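Local coordinates for protein cGAS/DncV-like nucleotidyltransferase in E. coli homolog (Elizabethkingia meningoseptica ATCC 13253 = NBRC 12535, PDB 6E0M) that synthesizes cyclic nucleotide second messengers in response to phage infection, as the nucleotidyltransferase of a bacterial CBASS antivirus system, at residues I9-P14 with V193-V198; V15-D20 with R51-V56; T182-R187 with V226-F231. All coordinates share one frame; numbering follows the deposited sequence.

Contact 1 of 3, residues I9-P14 with V193-V198. With DPO (diphosphate), chain B.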
loop_
_atom_site.group_PDB
_atom_site.type_symbol
_atom_site.label_atom_id
_atom_site.label_comp_id
_atom_site.label_asym_id
_atom_site.label_seq_id
_atom_site.Cartn_x
_atom_site.Cartn_y
_atom_site.Cartn_z
ATOM N N ILE A 9 15.979 14.247 -4.015
ATOM C CA ILE A 9 16.627 12.940 -4.028
ATOM C C ILE A 9 16.580 12.318 -2.636
ATOM O O ILE A 9 16.268 11.132 -2.476
ATOM C CB ILE A 9 18.074 13.072 -4.542
ATOM C CG1 ILE A 9 18.069 13.474 -6.019
ATOM C CG2 ILE A 9 18.833 11.763 -4.362
ATOM C CD1 ILE A 9 19.436 13.806 -6.598
ATOM N N ASN A 10 16.890 13.107 -1.605
ATOM C CA ASN A 10 16.835 12.584 -0.246
ATOM C C ASN A 10 15.444 12.064 0.095
ATOM O O ASN A 10 15.303 10.978 0.674
ATOM C CB ASN A 10 17.252 13.662 0.751
ATOM C CG ASN A 10 18.720 14.021 0.644
ATOM O OD1 ASN A 10 19.483 13.332 -0.021
ATOM N ND2 ASN A 10 19.127 15.093 1.325
ATOM N N TRP A 11 14.406 12.824 -0.264
ATOM C CA TRP A 11 13.036 12.416 0.030
ATOM C C TRP A 11 12.591 11.191 -0.765
ATOM O O TRP A 11 11.603 10.539 -0.392
ATOM C CB TRP A 11 12.054 13.545 -0.275
ATOM C CG TRP A 11 12.016 14.654 0.713
ATOM C CD1 TRP A 11 12.537 14.657 1.970
ATOM C CD2 TRP A 11 11.409 15.930 0.522
ATOM N NE1 TRP A 11 12.285 15.858 2.577
ATOM C CE2 TRP A 11 11.599 16.660 1.702
ATOM C CE3 TRP A 11 10.710 16.522 -0.534
ATOM C CZ2 TRP A 11 11.125 17.962 1.855
ATOM C CZ3 TRP A 11 10.244 17.808 -0.380
ATOM C CH2 TRP A 11 10.448 18.514 0.806
ATOM N N SER A 12 13.272 10.881 -1.859
ATOM C CA SER A 12 12.865 9.801 -2.739
ATOM C C SER A 12 13.353 8.435 -2.277
ATOM O O SER A 12 12.988 7.434 -2.902
ATOM C CB SER A 12 13.398 10.066 -4.157
ATOM O OG SER A 12 14.784 9.773 -4.209
ATOM N N ARG A 13 14.163 8.364 -1.237
ATOM C CA ARG A 13 14.763 7.102 -0.814
ATOM C C ARG A 13 13.834 6.355 0.132
ATOM O O ARG A 13 13.147 6.979 0.954
ATOM C CB ARG A 13 16.101 7.331 -0.108
ATOM C CG ARG A 13 17.157 8.037 -0.968
ATOM C CD ARG A 13 18.345 8.452 -0.116
ATOM N NE ARG A 13 19.269 9.331 -0.842
ATOM C CZ ARG A 13 20.262 8.902 -1.616
ATOM N NH1 ARG A 13 20.470 7.597 -1.774
ATOM N NH2 ARG A 13 21.046 9.778 -2.231
ATOM N N PRO A 14 13.803 5.032 0.034
ATOM C CA PRO A 14 13.055 4.257 1.035
ATOM C C PRO A 14 13.712 4.408 2.394
ATOM O O PRO A 14 14.937 4.511 2.505
ATOM C CB PRO A 14 13.122 2.819 0.516
ATOM C CG PRO A 14 14.245 2.790 -0.444
ATOM C CD PRO A 14 14.532 4.188 -0.926
ATOM N N VAL A 193 6.617 8.478 -6.097
ATOM C CA VAL A 193 5.632 8.108 -5.083
ATOM C C VAL A 193 6.143 8.492 -3.701
ATOM O O VAL A 193 5.415 9.067 -2.881
ATOM C CB VAL A 193 5.301 6.611 -5.173
ATOM C CG1 VAL A 193 4.539 6.134 -3.941
ATOM C CG2 VAL A 193 4.483 6.335 -6.424
ATOM N N ARG A 194 7.397 8.138 -3.405
ATOM C CA ARG A 194 7.934 8.414 -2.073
ATOM C C ARG A 194 7.977 9.909 -1.785
ATOM O O ARG A 194 7.617 10.339 -0.683
ATOM C CB ARG A 194 9.319 7.773 -1.923
ATOM C CG ARG A 194 9.276 6.245 -1.887
ATOM C CD ARG A 194 10.626 5.622 -1.652
ATOM N NE ARG A 194 10.734 4.288 -2.218
ATOM C CZ ARG A 194 11.565 3.936 -3.193
ATOM N NH1 ARG A 194 12.364 4.823 -3.767
ATOM N NH2 ARG A 194 11.558 2.698 -3.630
ATOM N N ILE A 195 8.414 10.719 -2.756
ATOM C CA ILE A 195 8.420 12.170 -2.554
ATOM C C ILE A 195 7.016 12.677 -2.224
ATOM O O ILE A 195 6.821 13.484 -1.303
ATOM C CB ILE A 195 8.983 12.887 -3.792
ATOM C CG1 ILE A 195 10.479 12.620 -3.931
ATOM C CG2 ILE A 195 8.695 14.383 -3.710
ATOM C CD1 ILE A 195 11.030 13.004 -5.294
ATOM N N LEU A 196 6.021 12.236 -2.991
ATOM C CA LEU A 196 4.663 12.699 -2.748
ATOM C C LEU A 196 4.123 12.202 -1.418
ATOM O O LEU A 196 3.337 12.908 -0.777
ATOM C CB LEU A 196 3.764 12.282 -3.900
ATOM C CG LEU A 196 4.011 13.041 -5.206
ATOM C CD1 LEU A 196 3.161 12.404 -6.331
ATOM C CD2 LEU A 196 3.705 14.513 -5.087
ATOM N N LYS A 197 4.541 11.014 -0.968
ATOM C CA LYS A 197 4.161 10.560 0.373
ATOM C C LYS A 197 4.786 11.451 1.440
ATOM O O LYS A 197 4.148 11.766 2.450
ATOM C CB LYS A 197 4.571 9.100 0.588
ATOM C CG LYS A 197 3.688 8.114 -0.179
ATOM C CD LYS A 197 4.081 6.673 0.012
ATOM C CE LYS A 197 3.834 6.203 1.435
ATOM N NZ LYS A 197 3.977 4.726 1.567
ATOM N N VAL A 198 6.039 11.878 1.231
ATOM C CA VAL A 198 6.673 12.802 2.169
ATOM C C VAL A 198 5.882 14.096 2.240
ATOM O O VAL A 198 5.617 14.617 3.328
ATOM C CB VAL A 198 8.139 13.053 1.775
ATOM C CG1 VAL A 198 8.708 14.212 2.575
ATOM C CG2 VAL A 198 8.942 11.805 2.020
HETATM P P1 DPO B . 16.237 0.667 -3.463
HETATM O O1 DPO B . 17.559 1.346 -3.195
HETATM O O2 DPO B . 15.724 -0.020 -2.208
HETATM O O3 DPO B . 16.389 -0.357 -4.576
HETATM O O4 DPO B . 15.098 1.773 -3.900
HETATM P P2 DPO B . 14.840 2.426 -5.379
HETATM O O5 DPO B . 14.688 3.919 -5.153
HETATM O O6 DPO B . 15.992 2.116 -6.315
HETATM O O7 DPO B . 13.528 1.789 -5.854
#

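Contact 2 of 3, residues V15-D20 with R51-V56. With DPO (diphosphate), chain B.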
loop_
_atom_site.group_PDB
_atom_site.type_symbol
_atom_site.label_atom_id
_atom_site.label_comp_id
_atom_site.label_asym_id
_atom_site.label_seq_id
_atom_site.Cartn_x
_atom_site.Cartn_y
_atom_site.Cartn_z
ATOM N N VAL A 15 12.884 4.475 3.434
ATOM C CA VAL A 15 13.384 4.617 4.798
ATOM C C VAL A 15 13.306 3.245 5.464
ATOM O O VAL A 15 14.314 2.538 5.566
ATOM C CB VAL A 15 12.614 5.707 5.559
ATOM C CG1 VAL A 15 13.200 5.895 6.948
ATOM C CG2 VAL A 15 12.682 7.021 4.773
ATOM N N SER A 16 12.126 2.838 5.895
ATOM C CA SER A 16 11.950 1.486 6.421
ATOM C C SER A 16 11.891 0.475 5.281
ATOM O O SER A 16 11.208 0.696 4.285
ATOM C CB SER A 16 10.661 1.388 7.223
ATOM O OG SER A 16 10.662 2.239 8.338
ATOM N N THR A 17 12.581 -0.650 5.439
ATOM C CA THR A 17 12.522 -1.696 4.433
ATOM C C THR A 17 12.554 -3.069 5.095
ATOM O O THR A 17 12.816 -3.215 6.290
ATOM C CB THR A 17 13.684 -1.627 3.434
ATOM O OG1 THR A 17 14.881 -2.059 4.099
ATOM C CG2 THR A 17 13.854 -0.217 2.906
ATOM N N THR A 18 12.308 -4.095 4.286
ATOM C CA THR A 18 12.338 -5.474 4.778
ATOM C C THR A 18 13.740 -5.940 5.178
ATOM O O THR A 18 13.871 -7.002 5.805
ATOM C CB THR A 18 11.760 -6.401 3.709
ATOM O OG1 THR A 18 12.539 -6.295 2.522
ATOM C CG2 THR A 18 10.315 -6.038 3.400
ATOM N N GLU A 19 14.788 -5.177 4.853
ATOM C CA GLU A 19 16.123 -5.497 5.357
ATOM C C GLU A 19 16.293 -5.117 6.831
ATOM O O GLU A 19 17.244 -5.572 7.474
ATOM C CB GLU A 19 17.203 -4.793 4.524
ATOM C CG GLU A 19 17.458 -5.428 3.162
ATOM C CD GLU A 19 17.664 -6.936 3.239
ATOM O OE1 GLU A 19 18.555 -7.395 3.991
ATOM O OE2 GLU A 19 16.901 -7.666 2.561
ATOM N N ASP A 20 15.402 -4.289 7.372
ATOM C CA ASP A 20 15.567 -3.811 8.733
ATOM C C ASP A 20 15.425 -4.958 9.724
ATOM O O ASP A 20 14.478 -5.751 9.638
ATOM C CB ASP A 20 14.540 -2.744 9.064
ATOM C CG ASP A 20 14.751 -1.461 8.291
ATOM O OD1 ASP A 20 15.878 -1.236 7.786
ATOM O OD2 ASP A 20 13.787 -0.667 8.221
ATOM N N ARG A 51 6.044 -4.236 1.118
ATOM C CA ARG A 51 6.046 -5.078 -0.076
ATOM C C ARG A 51 6.438 -4.284 -1.317
ATOM O O ARG A 51 7.265 -4.728 -2.125
ATOM C CB ARG A 51 4.665 -5.705 -0.275
ATOM C CG ARG A 51 4.548 -6.596 -1.525
ATOM C CD ARG A 51 5.328 -7.894 -1.375
ATOM N NE ARG A 51 5.353 -8.668 -2.606
ATOM C CZ ARG A 51 4.388 -9.492 -3.023
ATOM N NH1 ARG A 51 3.276 -9.691 -2.318
ATOM N NH2 ARG A 51 4.536 -10.128 -4.162
ATOM N N ASN A 52 5.854 -3.112 -1.480
ATOM C CA ASN A 52 6.081 -2.261 -2.642
ATOM C C ASN A 52 7.282 -1.347 -2.487
ATOM O O ASN A 52 7.628 -0.638 -3.439
ATOM C CB ASN A 52 4.809 -1.469 -2.919
ATOM C CG ASN A 52 3.586 -2.375 -3.030
ATOM O OD1 ASN A 52 3.641 -3.422 -3.655
ATOM N ND2 ASN A 52 2.483 -1.966 -2.422
ATOM N N ASN A 53 7.930 -1.365 -1.321
ATOM C CA ASN A 53 9.125 -0.567 -1.028
ATOM C C ASN A 53 8.852 0.931 -1.156
ATOM O O ASN A 53 9.617 1.682 -1.765
ATOM C CB ASN A 53 10.306 -0.983 -1.910
ATOM C CG ASN A 53 11.646 -0.616 -1.303
ATOM O OD1 ASN A 53 11.784 -0.545 -0.073
ATOM N ND2 ASN A 53 12.651 -0.398 -2.153
ATOM N N THR A 54 7.765 1.378 -0.533
ATOM C CA THR A 54 7.394 2.787 -0.590
ATOM C C THR A 54 7.324 3.451 0.783
ATOM O O THR A 54 6.681 4.487 0.920
ATOM C CB THR A 54 6.052 2.936 -1.312
ATOM O OG1 THR A 54 5.061 2.159 -0.638
ATOM C CG2 THR A 54 6.148 2.448 -2.764
ATOM N N ASN A 55 8.019 2.919 1.782
ATOM C CA ASN A 55 8.022 3.527 3.109
ATOM C C ASN A 55 8.876 4.788 3.130
ATOM O O ASN A 55 9.997 4.796 2.619
ATOM C CB ASN A 55 8.584 2.560 4.151
ATOM C CG ASN A 55 7.602 1.518 4.582
ATOM O OD1 ASN A 55 6.481 1.815 4.995
ATOM N ND2 ASN A 55 8.029 0.270 4.501
ATOM N N VAL A 56 8.355 5.847 3.752
ATOM C CA VAL A 56 9.108 7.086 3.888
ATOM C C VAL A 56 9.273 7.502 5.343
ATOM O O VAL A 56 9.728 8.609 5.618
ATOM C CB VAL A 56 8.475 8.223 3.064
ATOM C CG1 VAL A 56 8.362 7.799 1.615
ATOM C CG2 VAL A 56 7.105 8.599 3.606
HETATM P P1 DPO B . 16.237 0.667 -3.463
HETATM O O1 DPO B . 17.559 1.346 -3.195
HETATM O O2 DPO B . 15.724 -0.020 -2.208
HETATM O O3 DPO B . 16.389 -0.357 -4.576
HETATM O O4 DPO B . 15.098 1.773 -3.900
HETATM P P2 DPO B . 14.840 2.426 -5.379
HETATM O O5 DPO B . 14.688 3.919 -5.153
HETATM O O6 DPO B . 15.992 2.116 -6.315
HETATM O O7 DPO B . 13.528 1.789 -5.854
HETATM O O HOH W 1 10.270 0.877 1.762
HETATM O O HOH W 2 10.839 -2.909 1.719
#

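Contact 3 of 3, residues T182-R187 with V226-F231. With DPO (diphosphate), chain B.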
loop_
_atom_site.group_PDB
_atom_site.type_symbol
_atom_site.label_atom_id
_atom_site.label_comp_id
_atom_site.label_asym_id
_atom_site.label_seq_id
_atom_site.Cartn_x
_atom_site.Cartn_y
_atom_site.Cartn_z
ATOM N N THR A 182 8.609 0.951 -12.383
ATOM C CA THR A 182 9.792 1.631 -11.879
ATOM C C THR A 182 11.023 1.160 -12.638
ATOM O O THR A 182 11.934 1.958 -12.906
ATOM C CB THR A 182 9.904 1.456 -10.359
ATOM O OG1 THR A 182 10.372 2.707 -9.817
ATOM C CG2 THR A 182 10.836 0.344 -9.948
ATOM N N ASN A 183 11.025 -0.099 -13.078
ATOM C CA ASN A 183 12.154 -0.594 -13.857
ATOM C C ASN A 183 12.225 0.057 -15.230
ATOM O O ASN A 183 13.316 0.122 -15.820
ATOM C CB ASN A 183 12.080 -2.121 -14.005
ATOM C CG ASN A 183 12.423 -2.856 -12.727
ATOM O OD1 ASN A 183 12.941 -2.266 -11.778
ATOM N ND2 ASN A 183 12.111 -4.149 -12.684
ATOM N N GLN A 184 11.099 0.564 -15.732
ATOM C CA GLN A 184 11.060 1.226 -17.031
ATOM C C GLN A 184 11.230 2.739 -16.970
ATOM O O GLN A 184 11.300 3.377 -18.035
ATOM C CB GLN A 184 9.728 0.946 -17.728
ATOM C CG GLN A 184 9.505 -0.489 -18.145
ATOM C CD GLN A 184 8.061 -0.750 -18.516
ATOM O OE1 GLN A 184 7.145 -0.081 -18.016
ATOM N NE2 GLN A 184 7.845 -1.725 -19.371
ATOM N N THR A 185 11.245 3.329 -15.780
ATOM C CA THR A 185 11.258 4.779 -15.640
ATOM C C THR A 185 12.507 5.268 -14.918
ATOM O O THR A 185 12.458 6.265 -14.203
ATOM C CB THR A 185 10.011 5.284 -14.918
ATOM O OG1 THR A 185 9.847 4.593 -13.674
ATOM C CG2 THR A 185 8.774 5.082 -15.772
ATOM N N TYR A 186 13.642 4.587 -15.111
ATOM C CA TYR A 186 14.897 4.976 -14.462
ATOM C C TYR A 186 14.755 4.968 -12.944
ATOM O O TYR A 186 15.435 5.728 -12.243
ATOM C CB TYR A 186 15.361 6.357 -14.949
ATOM C CG TYR A 186 15.302 6.536 -16.435
ATOM C CD1 TYR A 186 16.215 5.907 -17.262
ATOM C CD2 TYR A 186 14.329 7.333 -17.019
ATOM C CE1 TYR A 186 16.160 6.066 -18.636
ATOM C CE2 TYR A 186 14.278 7.504 -18.394
ATOM C CZ TYR A 186 15.188 6.859 -19.190
ATOM O OH TYR A 186 15.142 7.020 -20.557
ATOM N N ARG A 187 13.884 4.088 -12.438
ATOM C CA ARG A 187 13.591 3.920 -11.017
ATOM C C ARG A 187 12.852 5.120 -10.445
ATOM O O ARG A 187 12.646 5.209 -9.222
ATOM C CB ARG A 187 14.872 3.625 -10.228
ATOM C CG ARG A 187 15.691 2.515 -10.885
ATOM C CD ARG A 187 16.481 1.674 -9.894
ATOM N NE ARG A 187 15.586 1.114 -8.894
ATOM C CZ ARG A 187 14.785 0.077 -9.100
ATOM N NH1 ARG A 187 14.782 -0.553 -10.272
ATOM N NH2 ARG A 187 13.976 -0.323 -8.135
ATOM N N VAL A 226 0.752 8.111 -14.874
ATOM C CA VAL A 226 1.552 9.082 -15.623
ATOM C C VAL A 226 2.391 8.329 -16.656
ATOM O O VAL A 226 3.089 7.377 -16.286
ATOM C CB VAL A 226 2.441 9.881 -14.675
ATOM C CG1 VAL A 226 3.356 10.839 -15.461
ATOM C CG2 VAL A 226 1.606 10.667 -13.674
ATOM N N PRO A 227 2.345 8.702 -17.937
ATOM C CA PRO A 227 3.088 7.939 -18.947
ATOM C C PRO A 227 4.582 7.886 -18.666
ATOM O O PRO A 227 5.176 8.829 -18.130
ATOM C CB PRO A 227 2.791 8.695 -20.250
ATOM C CG PRO A 227 1.447 9.334 -20.014
ATOM C CD PRO A 227 1.471 9.733 -18.553
ATOM N N ASN A 228 5.190 6.752 -19.043
ATOM C CA ASN A 228 6.608 6.547 -18.781
ATOM C C ASN A 228 7.479 7.673 -19.337
ATOM O O ASN A 228 8.524 7.997 -18.752
ATOM C CB ASN A 228 7.059 5.213 -19.371
ATOM C CG ASN A 228 6.623 4.025 -18.548
ATOM O OD1 ASN A 228 5.979 4.171 -17.512
ATOM N ND2 ASN A 228 6.955 2.840 -19.013
ATOM N N ASN A 229 7.078 8.283 -20.455
ATOM C CA ASN A 229 7.920 9.298 -21.078
ATOM C C ASN A 229 7.915 10.625 -20.320
ATOM O O ASN A 229 8.596 11.561 -20.749
ATOM C CB ASN A 229 7.523 9.518 -22.545
ATOM C CG ASN A 229 6.131 10.131 -22.724
ATOM O OD1 ASN A 229 5.469 10.538 -21.778
ATOM N ND2 ASN A 229 5.702 10.212 -23.978
ATOM N N GLN A 230 7.208 10.719 -19.193
ATOM C CA GLN A 230 7.269 11.905 -18.347
ATOM C C GLN A 230 8.379 11.822 -17.305
ATOM O O GLN A 230 8.661 12.826 -16.627
ATOM C CB GLN A 230 5.934 12.119 -17.609
ATOM C CG GLN A 230 4.724 12.307 -18.511
ATOM C CD GLN A 230 4.709 13.671 -19.209
ATOM O OE1 GLN A 230 5.119 14.689 -18.640
ATOM N NE2 GLN A 230 4.227 13.694 -20.430
ATOM N N PHE A 231 8.989 10.645 -17.144
ATOM C CA PHE A 231 10.022 10.431 -16.143
ATOM C C PHE A 231 11.378 10.641 -16.799
ATOM O O PHE A 231 11.730 9.923 -17.738
ATOM C CB PHE A 231 9.885 9.032 -15.544
ATOM C CG PHE A 231 8.573 8.824 -14.823
ATOM C CD1 PHE A 231 7.429 8.497 -15.516
ATOM C CD2 PHE A 231 8.488 8.972 -13.452
ATOM C CE1 PHE A 231 6.221 8.318 -14.851
ATOM C CE2 PHE A 231 7.282 8.791 -12.803
ATOM C CZ PHE A 231 6.158 8.465 -13.511
HETATM P P1 DPO B . 16.237 0.667 -3.463
HETATM O O1 DPO B . 17.559 1.346 -3.195
HETATM O O2 DPO B . 15.724 -0.020 -2.208
HETATM O O3 DPO B . 16.389 -0.357 -4.576
HETATM O O4 DPO B . 15.098 1.773 -3.900
HETATM P P2 DPO B . 14.840 2.426 -5.379
HETATM O O5 DPO B . 14.688 3.919 -5.153
HETATM O O6 DPO B . 15.992 2.116 -6.315
HETATM O O7 DPO B . 13.528 1.789 -5.854
#

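Contact 1 of 3, residues I9-P14 with V193-V198
Arg-194 reaches from helix 188-205 to the chain leaving helix 5-11, and its NH1 donates to the carbonyl O of Ser-12 at 2.8 Å. The bond is fairly straight (159°), and the oxygen lies in the guanidinium plane. NH1 also donates to O5 of a bound diphosphate, 2.9 Å away, while NH2 reaches its O7 at 3.1 Å with an almost linear N-H...O angle of 178°. Pro-14 covers one face of the same guanidinium, CD being 3.6 Å from NH1, and NE is taken by the backbone O of Asn-53, which limits the group's rotation. In this CD-NTase the N-terminal helix thus lies against a helix of the helical half, with the anion at one end of the contact. At the other end Val-198 CG1 sits over the five-membered ring of Trp-11, 3.7 Å from its centroid and close to the normal, a CH-pi contact. Ile-195 CG1 lies between these ends, 3.9 Å from Ser-12 CB. Ser-12 OG turns back to Ile-9 O, chi1 76° placing it between the backbone N and carbonyl carbon. Helix 236-252 packs on this middle part, Tyr-236 touching Ser-12 and Leu-240 touching Ile-195.

Contact 2 of 3, residues V15-D20 with R51-V56
The carboxamide of Asn-53 lies alongside Thr-17, its OD1 3.6 Å from the methyl CG2, and divides its polar atoms between two kinds of partner. ND2 donates to diphosphate O2 at 3.1 Å, whereas OD1 accepts hydrogen bonds from two waters. The second flat group, the amide of Asn-55, uses ND2 for Ser-16 O at 3.2 Å; the bond is bent (145°), and the donor stands well above that carbonyl's plane instead of within it. Its OD1 is held by Ser-49 OG, so both ends of this amide are fixed. The chain after helix 48-52, whose residues, Arg-51 and Asn-52 of this segment among them, probably bind GTP in this nucleotidyltransferase domain, is thereby joined to the linker between helices 5-11 and 21-38. Asn-53 leaves the helix with positive phi (60°), and its CG is anti to the backbone N, which carries the amide out to the anion. Near Val-15 the two segments meet backbone to backbone: its N donates to Asn-55 O at 3.0 Å, and its CG2 rests 3.5 Å from Val-56 O. Farther along, residues 17 to 20 form a type I beta turn, reinforced by an ST turn in which Thr-17 OG1 accepts from Glu-19 N, and by Asp-20 OD2 accepting from Thr-17 N. Ser-16 OG is engaged by Arg-57 O and Ser-60 N. Two waters bridge the segments: one links Thr-18 N to Asn-53 OD1, and the other donates to Ser-16 O at 2.7 Å and to Asn-53 OD1 at 2.8 Å while accepting from Asn-55 N.

Contact 3 of 3, residues T182-R187 with V226-F231
Gln-184, in the last turn of helix 171-184, stretches its side chain to Asn-228, which begins the short 3-10 segment 228-230. Asn-228 ND2 donates to Gln-184 OE1 at 3.1 Å. The acceptor lies in the amide plane of Asn-228, but the donor is well above the carbonyl plane of Gln-184; the two amides are turned 72° against each other, and the N-H...O angle is 147°. Thr-185 comes next and fills the middle of the contact. Its CG2 points to the other segment, 3.4 Å from Asn-228 OD1 and 3.7 Å from Phe-231 CD1, reaching the phenyl ring obliquely. This follows from chi1 of 53°, which sets the methyl anti to the carbonyl carbon and leaves OG1 for Lys-181 O and Tyr-189 N, at the helix junction. Tyr-186 then presents its ring edge to the backbone of Phe-231, CE2 being 3.6 Å from that residue's O, close to the ring plane. At Arg-187, the N-cap of helix 188-205, the chain has turned away from 226-231. Its bent side chain donates from NE to diphosphate O6 at 2.8 Å and from NH2 to O7 at 3.1 Å, and NH1 is steadied by Asn-183 OD1. The contact therefore joins the tight connection between two consecutive helices to the loop linking helices 216-224 and 236-252, within the helical half of the protein. Phe-231 continues inward to Leu-188 and Met-192 and to Val-243 of helix 236-252. Lys-181 NZ holds both Asn-228 OD1 and Val-226 O. The chemistry is divided: a single hydrogen bond between side-chain amides, Gln-184 with Asn-228, at the more exposed margin, and apolar contact between Thr-185 and Phe-231 in the buried part, while Arg-187, two residues on, serves the diphosphate and not 226-231.

Contacts 1 and 2 are direct neighbours, with centres about 12 Å apart; their first segments adjoin as 9-14 and 15-20, the end of helix 5-11 and the linker to helix 21-38. Along the chain 51-56 follows, then 182-187, 193-198 and 226-231, so contact 2 falls within the span bridged by contact 1, and contacts 1 and 3 interleave. Contact 3 lies about 15 Å from contact 1 and about 20 Å from contact 2, centre to centre, and touches neither; consecutive helices 171-184 and 188-205 relate it to contact 1. All three meet the same diphosphate, which Arg-191 also binds. The anion therefore sits where the nucleotidyltransferase part adjoins the helical part, near residues likely to bind GTP.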